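Local structure of agarase (Microbulbifer thermotolerans, 3WZ1) at residues A36-T40 against R41-R45; G79-G83 against T84-Y88; E200-D204 against G205-R209. The protein hydrolyses beta-1,4-galactosidic linkages inside agarose chains to give mainly neoagarotetraose, through the family 16 glycoside hydrolase domain present here. All coordinates share one frame; numbering follows the deposited sequence.

Contact 1 (A36-T40 against R41-R45); sequences AGKST and RFYER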
loop_
_atom_site.group_PDB
_atom_site.type_symbol
_atom_site.label_atom_id
_atom_site.label_comp_id
_atom_site.label_asym_id
_atom_site.label_seq_id
_atom_site.Cartn_x
_atom_site.Cartn_y
_atom_site.Cartn_z
ATOM N N ALA A 36 -20.086 -4.735 7.625
ATOM C CA ALA A 36 -20.722 -3.882 8.634
ATOM C C ALA A 36 -20.419 -4.440 10.019
ATOM O O ALA A 36 -20.868 -5.547 10.348
ATOM C CB ALA A 36 -22.237 -3.828 8.396
ATOM N N GLY A 37 -19.647 -3.704 10.814
ATOM C CA GLY A 37 -19.384 -4.085 12.209
ATOM C C GLY A 37 -18.050 -4.763 12.450
ATOM O O GLY A 37 -17.568 -4.780 13.572
ATOM N N LYS A 38 -17.462 -5.336 11.398
ATOM C CA LYS A 38 -16.148 -5.966 11.504
ATOM C C LYS A 38 -16.113 -7.008 12.638
ATOM O O LYS A 38 -17.015 -7.836 12.731
ATOM C CB LYS A 38 -15.052 -4.896 11.612
ATOM C CG LYS A 38 -14.968 -3.947 10.421
ATOM C CD LYS A 38 -14.614 -4.694 9.140
ATOM C CE LYS A 38 -14.215 -3.741 8.017
ATOM N NZ LYS A 38 -15.371 -2.919 7.533
ATOM N N SER A 39 -15.078 -6.987 13.470
ATOM C CA SER A 39 -14.924 -7.958 14.551
ATOM C C SER A 39 -14.010 -7.416 15.629
ATOM O O SER A 39 -13.274 -6.450 15.421
ATOM C CB SER A 39 -14.383 -9.272 14.017
ATOM O OG SER A 39 -12.980 -9.191 13.828
ATOM N N THR A 40 -14.051 -8.047 16.804
ATOM C CA THR A 40 -13.184 -7.626 17.890
ATOM C C THR A 40 -11.711 -7.704 17.450
ATOM O O THR A 40 -10.938 -6.779 17.686
ATOM C CB THR A 40 -13.424 -8.482 19.139
ATOM O OG1 THR A 40 -14.820 -8.422 19.468
ATOM C CG2 THR A 40 -12.615 -7.973 20.289
ATOM N N ARG A 41 -11.342 -8.794 16.790
ATOM C CA ARG A 41 -9.949 -8.970 16.360
ATOM C C ARG A 41 -9.551 -7.892 15.349
ATOM O O ARG A 41 -8.440 -7.368 15.404
ATOM C CB ARG A 41 -9.739 -10.358 15.759
ATOM C CG ARG A 41 -8.327 -10.583 15.222
ATOM C CD ARG A 41 -7.535 -11.544 16.085
ATOM N NE ARG A 41 -8.117 -12.880 15.963
ATOM C CZ ARG A 41 -7.647 -13.869 15.201
ATOM N NH1 ARG A 41 -6.540 -13.718 14.471
ATOM N NH2 ARG A 41 -8.290 -15.036 15.186
ATOM N N PHE A 42 -10.443 -7.568 14.430
ATOM C CA PHE A 42 -10.146 -6.502 13.469
ATOM C C PHE A 42 -9.746 -5.219 14.190
ATOM O O PHE A 42 -8.729 -4.592 13.885
ATOM C CB PHE A 42 -11.347 -6.244 12.559
ATOM C CG PHE A 42 -11.153 -5.095 11.614
ATOM C CD1 PHE A 42 -10.526 -5.303 10.390
ATOM C CD2 PHE A 42 -11.603 -3.816 11.925
ATOM C CE1 PHE A 42 -10.344 -4.243 9.508
ATOM C CE2 PHE A 42 -11.426 -2.754 11.048
ATOM C CZ PHE A 42 -10.799 -2.976 9.839
ATOM N N TYR A 43 -10.550 -4.825 15.169
ATOM C CA TYR A 43 -10.342 -3.564 15.856
ATOM C C TYR A 43 -9.171 -3.551 16.846
ATOM O O TYR A 43 -8.785 -2.489 17.332
ATOM C CB TYR A 43 -11.648 -3.102 16.539
ATOM C CG TYR A 43 -12.758 -2.690 15.580
ATOM C CD1 TYR A 43 -12.571 -1.666 14.655
ATOM C CD2 TYR A 43 -14.030 -3.277 15.637
ATOM C CE1 TYR A 43 -13.583 -1.265 13.794
ATOM C CE2 TYR A 43 -15.041 -2.867 14.784
ATOM C CZ TYR A 43 -14.814 -1.855 13.872
ATOM O OH TYR A 43 -15.808 -1.431 12.997
ATOM N N GLU A 44 -8.569 -4.711 17.111
ATOM C CA GLU A 44 -7.359 -4.732 17.912
ATOM C C GLU A 44 -6.217 -3.993 17.205
ATOM O O GLU A 44 -5.325 -3.432 17.860
ATOM C CB GLU A 44 -6.907 -6.155 18.222
ATOM C CG GLU A 44 -7.733 -6.914 19.251
ATOM C CD GLU A 44 -7.327 -8.389 19.300
ATOM O OE1 GLU A 44 -6.150 -8.708 18.993
ATOM O OE2 GLU A 44 -8.180 -9.247 19.599
ATOM N N ARG A 45 -6.234 -4.014 15.875
ATOM C CA ARG A 45 -5.162 -3.403 15.087
ATOM C C ARG A 45 -5.592 -2.243 14.208
ATOM O O ARG A 45 -4.789 -1.339 13.946
ATOM C CB ARG A 45 -4.525 -4.456 14.171
ATOM C CG ARG A 45 -3.732 -5.513 14.916
ATOM C CD ARG A 45 -3.294 -6.625 13.987
ATOM N NE ARG A 45 -2.415 -7.526 14.723
ATOM C CZ ARG A 45 -2.823 -8.448 15.587
ATOM N NH1 ARG A 45 -4.118 -8.670 15.821
ATOM N NH2 ARG A 45 -1.916 -9.153 16.241
#
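Ser-39 is the N-cap of the short helix that follows it: its OG accepts from Phe-42 N at 3.1 Å, with 165° at the hydrogen, and a chi1 of 80° swings the hydroxyl between the backbone N and the carbonyl carbon, facing the first turn. The carbonyl of the same residue takes Tyr-43 N (O to N 3.2 Å), whereas the next bond of the series, Glu-44 N to Thr-40 O, is weak, at 126°.

Apolar contact is carried by the methylenes of Lys-38. CG lies over one face of the Phe-42 ring, off centre, 4.0 Å from the ring centroid, a CH-pi contact. The chain bends at chi2 and chi4, following that ring until CE is 3.9 Å from Phe-42 CZ. Tyr-43 crosses Lys-38 at about a right angle, and Gly-37 O meets its ring edge at CE2, 3.4 Å away.

Glu-48 takes both polar ends, a salt bridge from Lys-38 NZ and a hydrogen bond with Tyr-43 OH; Ala-35 O also holds NZ. Glu-48 ends strand 46-48, so helix 40-45 and its preceding loop are fastened to the following strand, while Lys-95, just past strand 87-94, bonds to Tyr-43 O through NZ and to the Arg-45 backbone.

Contact 2 (G79-G83 against T84-Y88); sequences GRKPG and TNQVY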
loop_
_atom_site.group_PDB
_atom_site.type_symbol
_atom_site.label_atom_id
_atom_site.label_comp_id
_atom_site.label_asym_id
_atom_site.label_seq_id
_atom_site.Cartn_x
_atom_site.Cartn_y
_atom_site.Cartn_z
ATOM N N GLY A 79 -17.442 -0.086 -5.605
ATOM C CA GLY A 79 -18.780 -0.011 -6.192
ATOM C C GLY A 79 -19.114 1.398 -6.584
ATOM O O GLY A 79 -18.489 2.342 -6.110
ATOM N N ARG A 80 -20.089 1.542 -7.471
ATOM C CA ARG A 80 -20.560 2.863 -7.863
ATOM C C ARG A 80 -21.377 3.456 -6.722
ATOM O O ARG A 80 -22.231 2.763 -6.134
ATOM C CB ARG A 80 -21.429 2.778 -9.110
ATOM C CG ARG A 80 -22.029 4.118 -9.542
ATOM C CD ARG A 80 -20.981 5.111 -9.987
ATOM N NE ARG A 80 -20.342 4.681 -11.220
ATOM C CZ ARG A 80 -19.080 4.912 -11.560
ATOM N NH1 ARG A 80 -18.249 5.602 -10.767
ATOM N NH2 ARG A 80 -18.631 4.446 -12.724
ATOM N N LYS A 81 -21.120 4.725 -6.410
ATOM C CA LYS A 81 -21.988 5.457 -5.488
ATOM C C LYS A 81 -23.236 5.834 -6.283
ATOM O O LYS A 81 -23.121 6.574 -7.271
ATOM C CB LYS A 81 -21.264 6.683 -4.932
ATOM C CG LYS A 81 -22.173 7.601 -4.129
ATOM C CD LYS A 81 -21.415 8.746 -3.496
ATOM C CE LYS A 81 -22.324 9.600 -2.610
ATOM N NZ LYS A 81 -21.571 10.807 -2.176
ATOM N N PRO A 82 -24.403 5.283 -5.902
ATOM C CA PRO A 82 -25.580 5.452 -6.758
ATOM C C PRO A 82 -25.936 6.903 -7.076
ATOM O O PRO A 82 -25.913 7.768 -6.210
ATOM C CB PRO A 82 -26.696 4.765 -5.967
ATOM C CG PRO A 82 -26.004 3.739 -5.150
ATOM C CD PRO A 82 -24.680 4.352 -4.789
ATOM N N GLY A 83 -26.215 7.143 -8.350
ATOM C CA GLY A 83 -26.624 8.453 -8.837
ATOM C C GLY A 83 -25.519 9.479 -8.960
ATOM O O GLY A 83 -25.791 10.671 -9.103
ATOM N N THR A 84 -24.264 9.039 -8.873
ATOM C CA THR A 84 -23.124 9.945 -8.949
ATOM C C THR A 84 -22.058 9.318 -9.853
ATOM O O THR A 84 -22.232 8.204 -10.353
ATOM C CB THR A 84 -22.472 10.175 -7.560
ATOM O OG1 THR A 84 -21.713 9.005 -7.190
ATOM C CG2 THR A 84 -23.498 10.429 -6.501
ATOM N N ASN A 85 -20.959 10.034 -10.038
ATOM C CA ASN A 85 -19.784 9.504 -10.728
ATOM C C ASN A 85 -18.725 9.016 -9.739
ATOM O O ASN A 85 -17.607 8.677 -10.142
ATOM C CB ASN A 85 -19.177 10.542 -11.689
ATOM C CG ASN A 85 -18.606 11.765 -10.979
ATOM O OD1 ASN A 85 -18.804 11.958 -9.780
ATOM N ND2 ASN A 85 -17.901 12.615 -11.737
ATOM N N GLN A 86 -19.063 8.994 -8.458
ATOM C CA GLN A 86 -18.098 8.634 -7.415
ATOM C C GLN A 86 -18.002 7.114 -7.270
ATOM O O GLN A 86 -18.891 6.379 -7.702
ATOM C CB GLN A 86 -18.475 9.257 -6.057
ATOM C CG GLN A 86 -18.624 10.776 -6.080
ATOM C CD GLN A 86 -17.298 11.507 -6.102
ATOM O OE1 GLN A 86 -16.849 11.978 -7.149
ATOM N NE2 GLN A 86 -16.657 11.598 -4.946
ATOM N N VAL A 87 -16.914 6.676 -6.648
ATOM C CA VAL A 87 -16.599 5.266 -6.450
ATOM C C VAL A 87 -16.395 5.021 -4.967
ATOM O O VAL A 87 -15.487 5.569 -4.351
ATOM C CB VAL A 87 -15.309 4.889 -7.206
ATOM C CG1 VAL A 87 -15.066 3.400 -7.111
ATOM C CG2 VAL A 87 -15.349 5.369 -8.663
ATOM N N TYR A 88 -17.269 4.210 -4.386
ATOM C CA TYR A 88 -17.069 3.732 -3.040
ATOM C C TYR A 88 -15.944 2.707 -3.029
ATOM O O TYR A 88 -15.946 1.782 -3.839
ATOM C CB TYR A 88 -18.348 3.091 -2.488
ATOM C CG TYR A 88 -19.468 4.027 -2.072
ATOM C CD1 TYR A 88 -19.210 5.238 -1.450
ATOM C CD2 TYR A 88 -20.789 3.624 -2.223
ATOM C CE1 TYR A 88 -20.252 6.063 -1.029
ATOM C CE2 TYR A 88 -21.835 4.432 -1.805
ATOM C CZ TYR A 88 -21.542 5.646 -1.208
ATOM O OH TYR A 88 -22.574 6.463 -0.759
#
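The Tyr-88 ring carries Lys-81 on one face: CB stands above the ring centre, 3.9 Å from the centroid and 10° off the normal, a CH-pi contact. With CG anti to the backbone N (chi1 171°) and every later torsion extended, the lysine runs on past the phenol, CG coming 3.6 Å from Tyr-88 CZ, and its NZ forms a salt bridge with Glu-61. Outside the hairpin, His-63 meets the tyrosine ring edge-to-face. The second flat group, the Arg-80 guanidinium, receives Gln-86 O at its edge, near its plane. NH1 donates to that oxygen at 3.2 Å, but stands 71° out of the carbonyl plane. Lys-81 N reaches the same oxygen from the opposite face at 3.1 Å, so two donors clamp it.

The backbone closes through the hydrogen-bonded antiparallel pair Gly-79 and Tyr-88, then Arg-80 beside Val-87. A type II turn from Lys-81 to Thr-84 follows, with Gly-83 at positive phi. Here Lys-81 O accepts both Thr-84 N and Thr-84 OG1, the hydroxyl at 2.8 Å. OG1 in turn accepts from Gln-86 N at 2.9 Å, an ST turn.

The threonine hydroxyl thus relays between two backbone groups and ties down the surface loop, while Arg-80 may polarise the Gln-86 carbonyl only modestly, since NH1 sits above its plane and the charge is shared with Asp-253.

Contact 3 (E200-D204 against G205-R209); sequences EYYVD and GKLVR
Tyr-201 faces both Val-208 and Arg-209 in a classic bulge of an antiparallel ladder (Tyr-201 N to Arg-209 O 2.8 Å, 177° at the hydrogen; Val-208 N to Tyr-201 O 2.9 Å), beyond which the register has moved by one, Tyr-202 opposing Leu-207 as a non-hydrogen-bonded pair and Val-203 bonding Lys-206 in both directions around a type I' turn with Asp-204 and Gly-205 at positive phi.

On the face of Tyr-202 and Leu-207, the leucine sets CD1 over the tyrosine ring, off centre, 4.0 Å from the centroid and 20° from the normal. Its CB lies 3.7 Å from Tyr-202 CE2, and CD1 also touches Glu-200 CB. The phenol hydroxyl of Tyr-202 donates to Glu-200 OE1 at 2.6 Å, arriving from above the carboxylate plane, which fixes the far end of the ring; Glu-200 OE2 is held by His-198.

On the side of Val-203, its CG2 meets Val-208 CG2 at 3.8 Å. In Val-208 a chi1 of -60° puts CG1 anti to the carbonyl carbon, leaving CG2 between the backbone N and that carbon. Leu-152 of strand 150-158 packs on Tyr-201, Val-208 and Arg-209, and the Tyr-201 ring presents an edge to Arg-209 O while its hydroxyl bonds to Ser-153 O.

A two-residue type I' hairpin with a classic bulge is a compact way to join and twist neighbouring strands. In this jelly roll it links strands 198-203 and 206-212, with the Tyr-201 side chain about 9 Å from those of Glu-129 and Glu-134, the predicted nucleophile and proton donor.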
loop_
_atom_site.group_PDB
_atom_site.type_symbol
_atom_site.label_atom_id
_atom_site.label_comp_id
_atom_site.label_asym_id
_atom_site.label_seq_id
_atom_site.Cartn_x
_atom_site.Cartn_y
_atom_site.Cartn_z
ATOM N N GLU A 200 14.637 0.308 0.815
ATOM C CA GLU A 200 14.883 -0.828 -0.074
ATOM C C GLU A 200 13.579 -1.515 -0.420
ATOM O O GLU A 200 12.809 -1.859 0.479
ATOM C CB GLU A 200 15.828 -1.845 0.566
ATOM C CG GLU A 200 17.214 -1.293 0.877
ATOM C CD GLU A 200 18.024 -2.158 1.819
ATOM O OE1 GLU A 200 17.542 -3.185 2.338
ATOM O OE2 GLU A 200 19.204 -1.774 2.057
ATOM N N TYR A 201 13.339 -1.734 -1.711
ATOM C CA TYR A 201 12.118 -2.410 -2.172
ATOM C C TYR A 201 12.380 -3.850 -2.572
ATOM O O TYR A 201 13.323 -4.123 -3.341
ATOM C CB TYR A 201 11.506 -1.678 -3.362
ATOM C CG TYR A 201 10.977 -0.293 -3.009
ATOM C CD1 TYR A 201 11.830 0.791 -2.902
ATOM C CD2 TYR A 201 9.620 -0.081 -2.765
ATOM C CE1 TYR A 201 11.352 2.039 -2.563
ATOM C CE2 TYR A 201 9.135 1.183 -2.436
ATOM C CZ TYR A 201 10.002 2.240 -2.333
ATOM O OH TYR A 201 9.567 3.512 -1.993
ATOM N N TYR A 202 11.514 -4.746 -2.115
ATOM C CA TYR A 202 11.641 -6.180 -2.368
ATOM C C TYR A 202 10.357 -6.738 -2.971
ATOM O O TYR A 202 9.261 -6.463 -2.471
ATOM C CB TYR A 202 11.935 -6.917 -1.067
ATOM C CG TYR A 202 13.247 -6.526 -0.421
ATOM C CD1 TYR A 202 13.348 -5.400 0.378
ATOM C CD2 TYR A 202 14.362 -7.327 -0.570
ATOM C CE1 TYR A 202 14.535 -5.061 0.987
ATOM C CE2 TYR A 202 15.557 -7.010 0.036
ATOM C CZ TYR A 202 15.643 -5.862 0.815
ATOM O OH TYR A 202 16.839 -5.542 1.411
ATOM N N VAL A 203 10.491 -7.497 -4.060
ATOM C CA VAL A 203 9.349 -8.119 -4.718
ATOM C C VAL A 203 9.578 -9.629 -4.704
ATOM O O VAL A 203 10.614 -10.099 -5.192
ATOM C CB VAL A 203 9.161 -7.598 -6.152
ATOM C CG1 VAL A 203 8.050 -8.358 -6.865
ATOM C CG2 VAL A 203 8.860 -6.099 -6.152
ATOM N N ASP A 204 8.656 -10.380 -4.105
ATOM C CA ASP A 204 8.764 -11.831 -4.038
ATOM C C ASP A 204 10.147 -12.294 -3.538
ATOM O O ASP A 204 10.756 -13.234 -4.085
ATOM C CB ASP A 204 8.384 -12.444 -5.391
ATOM C CG ASP A 204 6.934 -12.174 -5.766
ATOM O OD1 ASP A 204 6.120 -12.177 -4.839
ATOM O OD2 ASP A 204 6.639 -12.023 -6.975
ATOM N N GLY A 205 10.631 -11.603 -2.507
ATOM C CA GLY A 205 11.837 -11.980 -1.803
ATOM C C GLY A 205 13.129 -11.459 -2.372
ATOM O O GLY A 205 14.187 -11.789 -1.845
ATOM N N LYS A 206 13.065 -10.644 -3.412
ATOM C CA LYS A 206 14.286 -10.160 -4.072
ATOM C C LYS A 206 14.368 -8.654 -4.029
ATOM O O LYS A 206 13.375 -7.966 -4.272
ATOM C CB LYS A 206 14.315 -10.631 -5.520
ATOM C CG LYS A 206 14.326 -12.149 -5.674
ATOM C CD LYS A 206 15.564 -12.785 -5.045
ATOM C CE LYS A 206 15.611 -14.294 -5.247
ATOM N NZ LYS A 206 15.343 -14.679 -6.656
ATOM N N LEU A 207 15.556 -8.136 -3.721
ATOM C CA LEU A 207 15.794 -6.695 -3.776
ATOM C C LEU A 207 15.696 -6.245 -5.219
ATOM O O LEU A 207 16.457 -6.740 -6.072
ATOM C CB LEU A 207 17.189 -6.360 -3.222
ATOM C CG LEU A 207 17.603 -4.893 -3.284
ATOM C CD1 LEU A 207 16.756 -4.063 -2.341
ATOM C CD2 LEU A 207 19.069 -4.744 -2.914
ATOM N N VAL A 208 14.815 -5.284 -5.501
ATOM C CA VAL A 208 14.681 -4.754 -6.863
ATOM C C VAL A 208 15.016 -3.270 -7.014
ATOM O O VAL A 208 15.263 -2.820 -8.136
ATOM C CB VAL A 208 13.278 -5.034 -7.460
ATOM C CG1 VAL A 208 13.016 -6.526 -7.522
ATOM C CG2 VAL A 208 12.165 -4.328 -6.691
ATOM N N ARG A 209 15.050 -2.504 -5.927
ATOM C CA ARG A 209 15.333 -1.070 -6.021
ATOM C C ARG A 209 15.763 -0.543 -4.675
ATOM O O ARG A 209 15.146 -0.857 -3.646
ATOM C CB ARG A 209 14.085 -0.310 -6.494
ATOM C CG ARG A 209 14.201 1.204 -6.528
ATOM C CD ARG A 209 12.975 1.770 -7.223
ATOM N NE ARG A 209 12.848 3.217 -7.191
ATOM C CZ ARG A 209 13.373 4.073 -8.071
ATOM N NH1 ARG A 209 14.154 3.650 -9.068
ATOM N NH2 ARG A 209 13.107 5.359 -7.956
#

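The three contacts follow one another along the chain, each finished before the next begins, and all belong to the GH16 catalytic domain. Contacts 1 and 2 have centres 26 Å apart and nearest atoms about 12 Å apart; strand 87-94 relates them, since it forms one arm of the contact 2 hairpin and pairs with strand 46-48, which follows the helix of contact 1. Contact 3 lies across the chain's centre from both, 31 Å from contact 1 and 36 Å from contact 2, centre to centre. None touches another. The three are thus separate local features of the jelly roll, one helix start and two hairpin turns, and of them contact 3 alone comes near the predicted catalytic glutamates.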